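PDB 2FGQ: outer membrane porin protein 32 from Delftia acidovorans, which forms anion-selective channels as a homotrimeric porin of the bacterial outer membrane, here with malate bound. Local coordinates for residues G146-D157 and G169-D179; G215-T226 and K237-P248. One frame throughout, in Å; residues are numbered along the deposited sequence.

Contact 1: residues G146-D157 and G169-D179; sequences GGFNAGFGYAFD and GRYIGGYVAYD
Y178 turns the edge of its ring onto the face of F148, with CD1 of Y178 over the centre of that ring and the planes 66° apart, a T-shaped pair whose centroids lie 5.1 Å apart. With CG anti to the backbone N (chi1 180°), the Y178 ring is carried across to the neighbouring strand, and one water joins its OH to G146 O. On the sheet face that bears N149, Y175 and A177, the Y175 ring lies flat against G151: CA of G151 sits 4.0 Å from the ring centroid, a CH-pi contact that the missing side chain of glycine makes possible. N149 OD1 meets the same ring at its edge, and a second water links this oxygen to Y175 OH. Side-chain ND2 of N149 gives one hydrogen to G147 O and the other to D179 OD1, 3.0 Å away, where it meets the anti lone pair. D179 also hydrogen-bonds to S184. At the far end R170 grips D157 side-on, NE 2.9 Å and NH2 3.2 Å from the single oxygen OD2, which lies in the guanidinium plane although both nitrogens come from above the carboxylate plane. Nine backbone hydrogen bonds join the antiparallel pair; the D157-R170 salt bridge closes one end, and at the other N149 ND2 ties G147 O to the D179 carboxylate, which has K100 as a second, charged partner.

Contact 2: residues G215-T226 and K237-P248; sequences GVAKLSGLLQQT and KTNSYMLGASAP
Backbone hydrogen bonding between K218 and S246, S220 and G244, L222 and M242, Q224 and S240, and T226 and T238 is reciprocal in all five pairs, ten bonds in all, with the strand axes antiparallel at 173°. One side-chain bond joins the segments directly: Q225 NE2 gives a hydrogen to N239 OD1 at 2.8 Å, on a lone pair in the carbonyl plane. The two amides lie side by side and nearly coplanar, 17° apart, and the aliphatic part of K237 packs beside Q225, its CD 3.8 Å from NE2. Apolar contacts follow on the same face, where L223 CD2 comes 3.3 Å from Y241 CD2 and L219 CD1 lies 4.0 Å from L243 CD1. On the other face L222 CD1 touches M242 SD at 3.4 Å; bends at chi2 and chi3 of M242 bring its CE to 3.8 Å from G221 CA. Waters add further polar links: Q224 NE2 with T226 OG1 and S240 OG, T226 O with T238 OG1, V216 O with P248 O, and K237 NZ with, weakly, Q225 NE2. Beyond the pair, S220 OG bonds to Y104 O and Q224 OE1 to T207. Strands 218-230 and 235-249 form a beta hairpin of the 16-stranded porin barrel: L222, Q224 and M242 meet loop residues Y104, F118 and F115, consistent with the channel side, and L219, L223, Y241 and L243 occupy the opposite face, consistent with the outer, lipid-facing surface.

How the contacts relate
Contacts 1 and 2 belong to the same closed antiparallel barrel but do not touch: their centres are 20 Å apart and their nearest atoms about 8 Å. Strands 183-196 and 199-213 lie between them in the sheet, so the 169-179 and 215-226 segments are linked through two intervening strands. Neither contributes to the D-malate pocket of T36, R75, L94, T102, A109 and R133: the side chain of Y175 in contact 1 is about 12 Å from the ligand and that of L222 in contact 2 about 10 Å. The A155 side chain of contact 1 lies about 9 Å from a bound calcium ion. Segment 146-157 also meets a neighbouring subunit, F156 packing on G28 of that chain, whereas no other chain touches contact 2.

Contact 1: residues G146-D157 and G169-D179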
loop_
_atom_site.group_PDB
_atom_site.type_symbol
_atom_site.label_atom_id
_atom_site.label_comp_id
_atom_site.label_asym_id
_atom_site.label_seq_id
_atom_site.Cartn_x
_atom_site.Cartn_y
_atom_site.Cartn_z
ATOM N N GLY A 146 12.819 -9.259 38.864
ATOM C CA GLY A 146 13.136 -10.528 39.471
ATOM C C GLY A 146 12.569 -11.702 38.701
ATOM O O GLY A 146 12.326 -12.735 39.289
ATOM N N GLY A 147 12.400 -11.548 37.380
ATOM C CA GLY A 147 11.808 -12.546 36.508
ATOM C C GLY A 147 10.329 -12.327 36.206
ATOM O O GLY A 147 9.832 -12.741 35.161
ATOM N N PHE A 148 9.611 -11.681 37.106
ATOM C CA PHE A 148 8.171 -11.508 36.971
ATOM C C PHE A 148 7.849 -10.372 36.036
ATOM O O PHE A 148 8.437 -9.302 36.114
ATOM C CB PHE A 148 7.505 -11.312 38.337
ATOM C CG PHE A 148 7.618 -12.521 39.217
ATOM C CD1 PHE A 148 6.794 -13.614 39.017
ATOM C CD2 PHE A 148 8.607 -12.589 40.184
ATOM C CE1 PHE A 148 6.924 -14.765 39.790
ATOM C CE2 PHE A 148 8.736 -13.734 40.964
ATOM C CZ PHE A 148 7.891 -14.819 40.754
ATOM N N ASN A 149 6.859 -10.616 35.181
ATOM C CA ASN A 149 6.494 -9.610 34.187
ATOM C C ASN A 149 5.047 -9.837 33.778
ATOM O O ASN A 149 4.537 -10.933 33.878
ATOM C CB ASN A 149 7.439 -9.642 32.963
ATOM C CG ASN A 149 7.428 -10.971 32.215
ATOM O OD1 ASN A 149 6.802 -11.087 31.131
ATOM N ND2 ASN A 149 8.157 -11.973 32.735
ATOM N N ALA A 150 4.397 -8.778 33.315
ATOM C CA ALA A 150 2.984 -8.872 32.942
ATOM C C ALA A 150 2.659 -7.920 31.811
ATOM O O ALA A 150 3.381 -6.970 31.542
ATOM C CB ALA A 150 2.078 -8.571 34.122
ATOM N N GLY A 151 1.545 -8.200 31.157
ATOM C CA GLY A 151 1.063 -7.367 30.064
ATOM C C GLY A 151 -0.457 -7.355 30.050
ATOM O O GLY A 151 -1.100 -8.341 30.449
ATOM N N PHE A 152 -1.027 -6.211 29.654
ATOM C CA PHE A 152 -2.451 -5.985 29.709
ATOM C C PHE A 152 -2.881 -5.164 28.496
ATOM O O PHE A 152 -2.179 -4.271 28.079
ATOM C CB PHE A 152 -2.818 -5.185 30.955
ATOM C CG PHE A 152 -2.256 -5.740 32.213
ATOM C CD1 PHE A 152 -2.950 -6.698 32.924
ATOM C CD2 PHE A 152 -1.021 -5.301 32.681
ATOM C CE1 PHE A 152 -2.401 -7.226 34.089
ATOM C CE2 PHE A 152 -0.482 -5.808 33.840
ATOM C CZ PHE A 152 -1.175 -6.775 34.527
ATOM N N GLY A 153 -4.041 -5.496 27.953
ATOM C CA GLY A 153 -4.547 -4.780 26.793
ATOM C C GLY A 153 -6.044 -4.617 26.826
ATOM O O GLY A 153 -6.768 -5.450 27.376
ATOM N N TYR A 154 -6.489 -3.521 26.230
ATOM C CA TYR A 154 -7.888 -3.201 26.019
ATOM C C TYR A 154 -8.008 -2.686 24.581
ATOM O O TYR A 154 -7.302 -1.796 24.220
ATOM C CB TYR A 154 -8.406 -2.109 26.986
ATOM C CG TYR A 154 -9.887 -1.927 26.831
ATOM C CD1 TYR A 154 -10.773 -2.727 27.550
ATOM C CD2 TYR A 154 -10.415 -1.010 25.923
ATOM C CE1 TYR A 154 -12.158 -2.599 27.387
ATOM C CE2 TYR A 154 -11.786 -0.875 25.758
ATOM C CZ TYR A 154 -12.652 -1.679 26.490
ATOM O OH TYR A 154 -14.027 -1.559 26.330
ATOM N N ALA A 155 -8.905 -3.264 23.819
ATOM C CA ALA A 155 -9.201 -2.753 22.476
ATOM C C ALA A 155 -10.649 -2.354 22.453
ATOM O O ALA A 155 -11.526 -3.124 22.796
ATOM C CB ALA A 155 -8.920 -3.752 21.350
ATOM N N PHE A 156 -10.889 -1.142 21.981
ATOM C CA PHE A 156 -12.213 -0.598 21.858
ATOM C C PHE A 156 -13.001 -1.208 20.686
ATOM O O PHE A 156 -12.507 -1.336 19.576
ATOM C CB PHE A 156 -12.132 0.913 21.621
ATOM C CG PHE A 156 -11.472 1.685 22.726
ATOM C CD1 PHE A 156 -10.123 1.926 22.710
ATOM C CD2 PHE A 156 -12.219 2.210 23.758
ATOM C CE1 PHE A 156 -9.523 2.654 23.720
ATOM C CE2 PHE A 156 -11.617 2.941 24.799
ATOM C CZ PHE A 156 -10.273 3.155 24.785
ATOM N N ASP A 157 -14.255 -1.518 20.932
ATOM C CA ASP A 157 -15.162 -1.983 19.904
ATOM C C ASP A 157 -15.698 -0.893 19.012
ATOM O O ASP A 157 -15.984 -1.150 17.842
ATOM C CB ASP A 157 -16.337 -2.737 20.520
ATOM C CG ASP A 157 -16.999 -1.973 21.608
ATOM O OD1 ASP A 157 -18.019 -1.253 21.368
ATOM O OD2 ASP A 157 -16.526 -1.985 22.762
ATOM N N GLY A 169 -15.313 -6.800 18.295
ATOM C CA GLY A 169 -13.922 -6.413 18.263
ATOM C C GLY A 169 -13.330 -5.990 19.583
ATOM O O GLY A 169 -12.119 -5.820 19.702
ATOM N N ARG A 170 -14.154 -5.820 20.604
ATOM C CA ARG A 170 -13.624 -5.521 21.920
ATOM C C ARG A 170 -12.677 -6.636 22.350
ATOM O O ARG A 170 -12.962 -7.800 22.138
ATOM C CB ARG A 170 -14.754 -5.356 22.933
ATOM C CG ARG A 170 -14.291 -4.848 24.282
ATOM C CD ARG A 170 -15.337 -4.847 25.324
ATOM N NE ARG A 170 -16.375 -3.910 24.983
ATOM C CZ ARG A 170 -17.567 -3.853 25.567
ATOM N NH1 ARG A 170 -17.897 -4.734 26.509
ATOM N NH2 ARG A 170 -18.426 -2.898 25.199
ATOM N N TYR A 171 -11.574 -6.245 22.964
ATOM C CA TYR A 171 -10.607 -7.159 23.591
ATOM C C TYR A 171 -10.309 -6.677 24.971
ATOM O O TYR A 171 -10.062 -5.499 25.181
ATOM C CB TYR A 171 -9.286 -7.221 22.809
ATOM C CG TYR A 171 -8.166 -7.989 23.462
ATOM C CD1 TYR A 171 -7.282 -7.355 24.336
ATOM C CD2 TYR A 171 -7.977 -9.330 23.209
ATOM C CE1 TYR A 171 -6.249 -8.040 24.963
ATOM C CE2 TYR A 171 -6.949 -10.054 23.855
ATOM C CZ TYR A 171 -6.092 -9.386 24.740
ATOM O OH TYR A 171 -5.033 -10.041 25.318
ATOM N N ILE A 172 -10.317 -7.602 25.917
ATOM C CA ILE A 172 -9.782 -7.328 27.258
ATOM C C ILE A 172 -8.956 -8.546 27.650
ATOM O O ILE A 172 -9.443 -9.664 27.571
ATOM C CB ILE A 172 -10.884 -7.092 28.282
ATOM C CG1 ILE A 172 -10.306 -6.797 29.668
ATOM C CG2 ILE A 172 -11.776 -8.255 28.389
ATOM C CD1 ILE A 172 -9.425 -5.704 29.693
ATOM N N GLY A 173 -7.713 -8.362 28.024
ATOM C CA GLY A 173 -6.910 -9.535 28.290
ATOM C C GLY A 173 -5.540 -9.177 28.784
ATOM O O GLY A 173 -5.138 -8.031 28.801
ATOM N N GLY A 174 -4.822 -10.191 29.230
ATOM C CA GLY A 174 -3.498 -9.971 29.731
ATOM C C GLY A 174 -2.853 -11.262 30.161
ATOM O O GLY A 174 -3.448 -12.334 30.065
ATOM N N TYR A 175 -1.631 -11.129 30.647
ATOM C CA TYR A 175 -0.882 -12.272 31.125
ATOM C C TYR A 175 -0.016 -11.891 32.308
ATOM O O TYR A 175 0.335 -10.745 32.514
ATOM C CB TYR A 175 0.017 -12.867 30.030
ATOM C CG TYR A 175 1.140 -11.980 29.588
ATOM C CD1 TYR A 175 2.369 -11.927 30.276
ATOM C CD2 TYR A 175 0.983 -11.195 28.457
ATOM C CE1 TYR A 175 3.393 -11.074 29.839
ATOM C CE2 TYR A 175 1.965 -10.382 28.020
ATOM C CZ TYR A 175 3.154 -10.282 28.701
ATOM O OH TYR A 175 4.121 -9.470 28.160
ATOM N N VAL A 176 0.296 -12.912 33.088
ATOM C CA VAL A 176 1.382 -12.878 34.052
ATOM C C VAL A 176 2.400 -13.953 33.666
ATOM O O VAL A 176 2.053 -15.004 33.122
ATOM C CB VAL A 176 0.865 -13.089 35.497
ATOM C CG1 VAL A 176 0.010 -11.919 35.921
ATOM C CG2 VAL A 176 0.142 -14.422 35.683
ATOM N N ALA A 177 3.666 -13.672 33.932
ATOM C CA ALA A 177 4.741 -14.538 33.517
ATOM C C ALA A 177 5.962 -14.427 34.415
ATOM O O ALA A 177 6.101 -13.474 35.205
ATOM C CB ALA A 177 5.143 -14.225 32.117
ATOM N N TYR A 178 6.791 -15.448 34.298
ATOM C CA TYR A 178 8.115 -15.503 34.904
ATOM C C TYR A 178 9.099 -15.844 33.779
ATOM O O TYR A 178 8.934 -16.865 33.101
ATOM C CB TYR A 178 8.140 -16.558 36.020
ATOM C CG TYR A 178 9.501 -16.634 36.663
ATOM C CD1 TYR A 178 9.867 -15.759 37.662
ATOM C CD2 TYR A 178 10.432 -17.536 36.222
ATOM C CE1 TYR A 178 11.156 -15.796 38.231
ATOM C CE2 TYR A 178 11.723 -17.566 36.758
ATOM C CZ TYR A 178 12.074 -16.711 37.775
ATOM O OH TYR A 178 13.361 -16.762 38.289
ATOM N N ASP A 179 10.124 -15.010 33.606
ATOM C CA ASP A 179 11.147 -15.193 32.595
ATOM C C ASP A 179 12.472 -14.816 33.199
ATOM O O ASP A 179 12.683 -13.648 33.528
ATOM C CB ASP A 179 10.876 -14.263 31.412
ATOM C CG ASP A 179 9.730 -14.734 30.598
ATOM O OD1 ASP A 179 8.594 -14.277 30.865
ATOM O OD2 ASP A 179 9.885 -15.590 29.693
HETATM O O HOH W 1 14.117 -15.111 40.235
HETATM O O HOH W 2 6.468 -9.301 29.248
HETATM O O HOH W 3 -19.666 -0.399 23.258
#

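Contact 2: residues G215-T226 and K237-P248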
loop_
_atom_site.group_PDB
_atom_site.type_symbol
_atom_site.label_atom_id
_atom_site.label_comp_id
_atom_site.label_asym_id
_atom_site.label_seq_id
_atom_site.Cartn_x
_atom_site.Cartn_y
_atom_site.Cartn_z
ATOM N N GLY A 215 20.306 -25.227 26.701
ATOM C CA GLY A 215 21.498 -24.924 25.895
ATOM C C GLY A 215 21.669 -25.935 24.782
ATOM O O GLY A 215 21.533 -25.600 23.595
ATOM N N VAL A 216 21.916 -27.179 25.162
ATOM C CA VAL A 216 21.997 -28.278 24.202
ATOM C C VAL A 216 20.640 -28.583 23.535
ATOM O O VAL A 216 20.598 -29.149 22.463
ATOM C CB VAL A 216 22.571 -29.566 24.844
ATOM C CG1 VAL A 216 23.936 -29.285 25.507
ATOM C CG2 VAL A 216 21.601 -30.192 25.836
ATOM N N ALA A 217 19.542 -28.200 24.190
ATOM C CA ALA A 217 18.195 -28.382 23.635
ATOM C C ALA A 217 17.229 -27.511 24.411
ATOM O O ALA A 217 17.541 -27.056 25.519
ATOM C CB ALA A 217 17.760 -29.825 23.715
ATOM N N LYS A 218 16.054 -27.283 23.837
ATOM C CA LYS A 218 14.992 -26.519 24.504
ATOM C C LYS A 218 13.708 -27.348 24.436
ATOM O O LYS A 218 13.419 -27.962 23.411
ATOM C CB LYS A 218 14.818 -25.174 23.805
ATOM C CG LYS A 218 13.671 -24.334 24.304
ATOM C CD LYS A 218 13.687 -22.923 23.684
ATOM C CE LYS A 218 12.637 -22.056 24.335
ATOM N NZ LYS A 218 12.511 -20.703 23.652
ATOM N N LEU A 219 12.972 -27.373 25.527
ATOM C CA LEU A 219 11.680 -28.034 25.596
ATOM C C LEU A 219 10.627 -26.959 25.831
ATOM O O LEU A 219 10.823 -26.061 26.645
ATOM C CB LEU A 219 11.688 -29.009 26.776
ATOM C CG LEU A 219 10.456 -29.879 26.970
ATOM C CD1 LEU A 219 10.253 -30.913 25.828
ATOM C CD2 LEU A 219 10.600 -30.558 28.353
ATOM N N SER A 220 9.494 -27.083 25.148
ATOM C CA SER A 220 8.458 -26.058 25.221
ATOM C C SER A 220 7.077 -26.708 25.121
ATOM O O SER A 220 6.911 -27.650 24.399
ATOM C CB SER A 220 8.665 -25.084 24.061
ATOM O OG SER A 220 7.885 -23.915 24.271
ATOM N N GLY A 221 6.118 -26.219 25.891
ATOM C CA GLY A 221 4.757 -26.717 25.886
ATOM C C GLY A 221 3.721 -25.596 26.038
ATOM O O GLY A 221 3.993 -24.513 26.578
ATOM N N LEU A 222 2.515 -25.865 25.542
ATOM C CA LEU A 222 1.426 -24.870 25.539
ATOM C C LEU A 222 0.132 -25.696 25.717
ATOM O O LEU A 222 -0.027 -26.749 25.089
ATOM C CB LEU A 222 1.353 -24.145 24.190
ATOM C CG LEU A 222 1.967 -22.765 23.865
ATOM C CD1 LEU A 222 1.850 -22.438 22.384
ATOM C CD2 LEU A 222 1.328 -21.615 24.642
ATOM N N LEU A 223 -0.770 -25.202 26.553
ATOM C CA LEU A 223 -2.148 -25.685 26.668
ATOM C C LEU A 223 -3.072 -24.491 26.492
ATOM O O LEU A 223 -2.806 -23.425 27.028
ATOM C CB LEU A 223 -2.394 -26.236 28.069
ATOM C CG LEU A 223 -1.422 -27.279 28.565
ATOM C CD1 LEU A 223 -1.617 -27.429 30.045
ATOM C CD2 LEU A 223 -1.704 -28.577 27.813
ATOM N N GLN A 224 -4.187 -24.678 25.804
ATOM C CA GLN A 224 -5.106 -23.599 25.584
ATOM C C GLN A 224 -6.522 -24.106 25.468
ATOM O O GLN A 224 -6.761 -25.127 24.825
ATOM C CB GLN A 224 -4.771 -22.853 24.271
ATOM C CG GLN A 224 -5.543 -21.566 24.056
ATOM C CD GLN A 224 -5.089 -20.854 22.794
ATOM O OE1 GLN A 224 -4.544 -19.717 22.860
ATOM N NE2 GLN A 224 -5.271 -21.502 21.646
ATOM N N GLN A 225 -7.449 -23.389 26.094
ATOM C CA GLN A 225 -8.879 -23.601 25.864
ATOM C C GLN A 225 -9.461 -22.340 25.294
ATOM O O GLN A 225 -9.303 -21.267 25.874
ATOM C CB GLN A 225 -9.629 -23.983 27.136
ATOM C CG GLN A 225 -11.086 -24.217 26.865
ATOM C CD GLN A 225 -11.818 -24.772 28.064
ATOM O OE1 GLN A 225 -12.414 -24.016 28.818
ATOM N NE2 GLN A 225 -11.741 -26.081 28.272
ATOM N N THR A 226 -10.113 -22.486 24.135
ATOM C CA THR A 226 -10.797 -21.381 23.484
ATOM C C THR A 226 -12.272 -21.735 23.420
ATOM O O THR A 226 -12.637 -22.779 22.870
ATOM C CB THR A 226 -10.258 -21.246 22.089
ATOM O OG1 THR A 226 -8.842 -21.039 22.165
ATOM C CG2 THR A 226 -10.817 -19.988 21.444
ATOM N N LYS A 237 -16.234 -25.033 21.728
ATOM C CA LYS A 237 -15.113 -25.129 22.646
ATOM C C LYS A 237 -14.041 -26.007 22.004
ATOM O O LYS A 237 -14.333 -27.082 21.515
ATOM C CB LYS A 237 -15.563 -25.722 24.001
ATOM C CG LYS A 237 -14.459 -25.807 25.001
ATOM C CD LYS A 237 -15.037 -26.025 26.429
ATOM C CE LYS A 237 -15.166 -27.435 26.740
ATOM N NZ LYS A 237 -15.813 -27.584 28.141
ATOM N N THR A 238 -12.791 -25.573 22.107
ATOM C CA THR A 238 -11.673 -26.303 21.594
ATOM C C THR A 238 -10.541 -26.274 22.615
ATOM O O THR A 238 -10.191 -25.199 23.119
ATOM C CB THR A 238 -11.165 -25.641 20.287
ATOM O OG1 THR A 238 -12.248 -25.526 19.340
ATOM C CG2 THR A 238 -10.106 -26.516 19.613
ATOM N N ASN A 239 -10.002 -27.455 22.938
ATOM C CA ASN A 239 -8.813 -27.597 23.764
ATOM C C ASN A 239 -7.642 -27.928 22.850
ATOM O O ASN A 239 -7.690 -28.919 22.091
ATOM C CB ASN A 239 -9.020 -28.718 24.784
ATOM C CG ASN A 239 -10.128 -28.415 25.799
ATOM O OD1 ASN A 239 -10.400 -27.273 26.121
ATOM N ND2 ASN A 239 -10.747 -29.487 26.334
ATOM N N SER A 240 -6.570 -27.154 22.971
ATOM C CA SER A 240 -5.405 -27.295 22.101
ATOM C C SER A 240 -4.158 -27.505 22.943
ATOM O O SER A 240 -3.980 -26.856 23.962
ATOM C CB SER A 240 -5.224 -26.052 21.215
ATOM O OG SER A 240 -6.371 -25.798 20.404
ATOM N N TYR A 241 -3.314 -28.433 22.533
ATOM C CA TYR A 241 -2.143 -28.843 23.308
ATOM C C TYR A 241 -0.937 -28.947 22.390
ATOM O O TYR A 241 -1.074 -29.356 21.251
ATOM C CB TYR A 241 -2.353 -30.253 23.862
ATOM C CG TYR A 241 -3.644 -30.512 24.619
ATOM C CD1 TYR A 241 -4.834 -30.740 23.960
ATOM C CD2 TYR A 241 -3.644 -30.591 25.986
ATOM C CE1 TYR A 241 -6.000 -31.008 24.649
ATOM C CE2 TYR A 241 -4.824 -30.858 26.702
ATOM C CZ TYR A 241 -6.003 -31.054 26.010
ATOM O OH TYR A 241 -7.175 -31.345 26.685
ATOM N N MET A 242 0.243 -28.583 22.876
ATOM C CA MET A 242 1.464 -28.711 22.055
ATOM C C MET A 242 2.657 -28.978 22.968
ATOM O O MET A 242 2.716 -28.471 24.097
ATOM C CB MET A 242 1.634 -27.422 21.248
ATOM C CG MET A 242 2.924 -27.092 20.606
ATOM S SD MET A 242 3.302 -25.251 21.114
ATOM C CE MET A 242 4.588 -25.865 22.163
ATOM N N LEU A 243 3.554 -29.823 22.477
ATOM C CA LEU A 243 4.840 -30.093 23.104
ATOM C C LEU A 243 5.862 -30.158 22.001
ATOM O O LEU A 243 5.654 -30.826 20.986
ATOM C CB LEU A 243 4.833 -31.443 23.845
ATOM C CG LEU A 243 6.037 -31.715 24.758
ATOM C CD1 LEU A 243 6.224 -30.650 25.809
ATOM C CD2 LEU A 243 5.841 -33.039 25.466
ATOM N N GLY A 244 6.968 -29.460 22.201
ATOM C CA GLY A 244 8.043 -29.460 21.235
ATOM C C GLY A 244 9.415 -29.379 21.839
ATOM O O GLY A 244 9.606 -29.009 23.004
ATOM N N ALA A 245 10.388 -29.706 21.006
ATOM C CA ALA A 245 11.787 -29.589 21.370
ATOM C C ALA A 245 12.589 -29.076 20.191
ATOM O O ALA A 245 12.261 -29.346 19.039
ATOM C CB ALA A 245 12.331 -30.906 21.809
ATOM N N SER A 246 13.647 -28.352 20.493
ATOM C CA SER A 246 14.587 -27.917 19.477
ATOM C C SER A 246 15.999 -28.134 20.000
ATOM O O SER A 246 16.211 -28.270 21.198
ATOM C CB SER A 246 14.413 -26.446 19.120
ATOM O OG SER A 246 14.579 -25.603 20.245
ATOM N N ALA A 247 16.948 -28.174 19.080
ATOM C CA ALA A 247 18.353 -28.329 19.441
ATOM C C ALA A 247 19.254 -27.756 18.355
ATOM O O ALA A 247 19.009 -28.015 17.180
ATOM C CB ALA A 247 18.662 -29.796 19.609
ATOM N N PRO A 248 20.327 -27.071 18.736
ATOM C CA PRO A 248 21.384 -26.750 17.766
ATOM C C PRO A 248 22.046 -28.020 17.250
ATOM O O PRO A 248 22.205 -29.011 18.004
ATOM C CB PRO A 248 22.372 -25.852 18.558
ATOM C CG PRO A 248 21.898 -25.819 19.962
ATOM C CD PRO A 248 20.629 -26.561 20.083
HETATM O O HOH W 4 22.613 -29.581 20.573
HETATM O O HOH W 5 -7.259 -23.425 21.422
HETATM O O HOH W 6 -13.957 -27.794 30.019
HETATM O O HOH W 7 -13.355 -22.887 20.172
#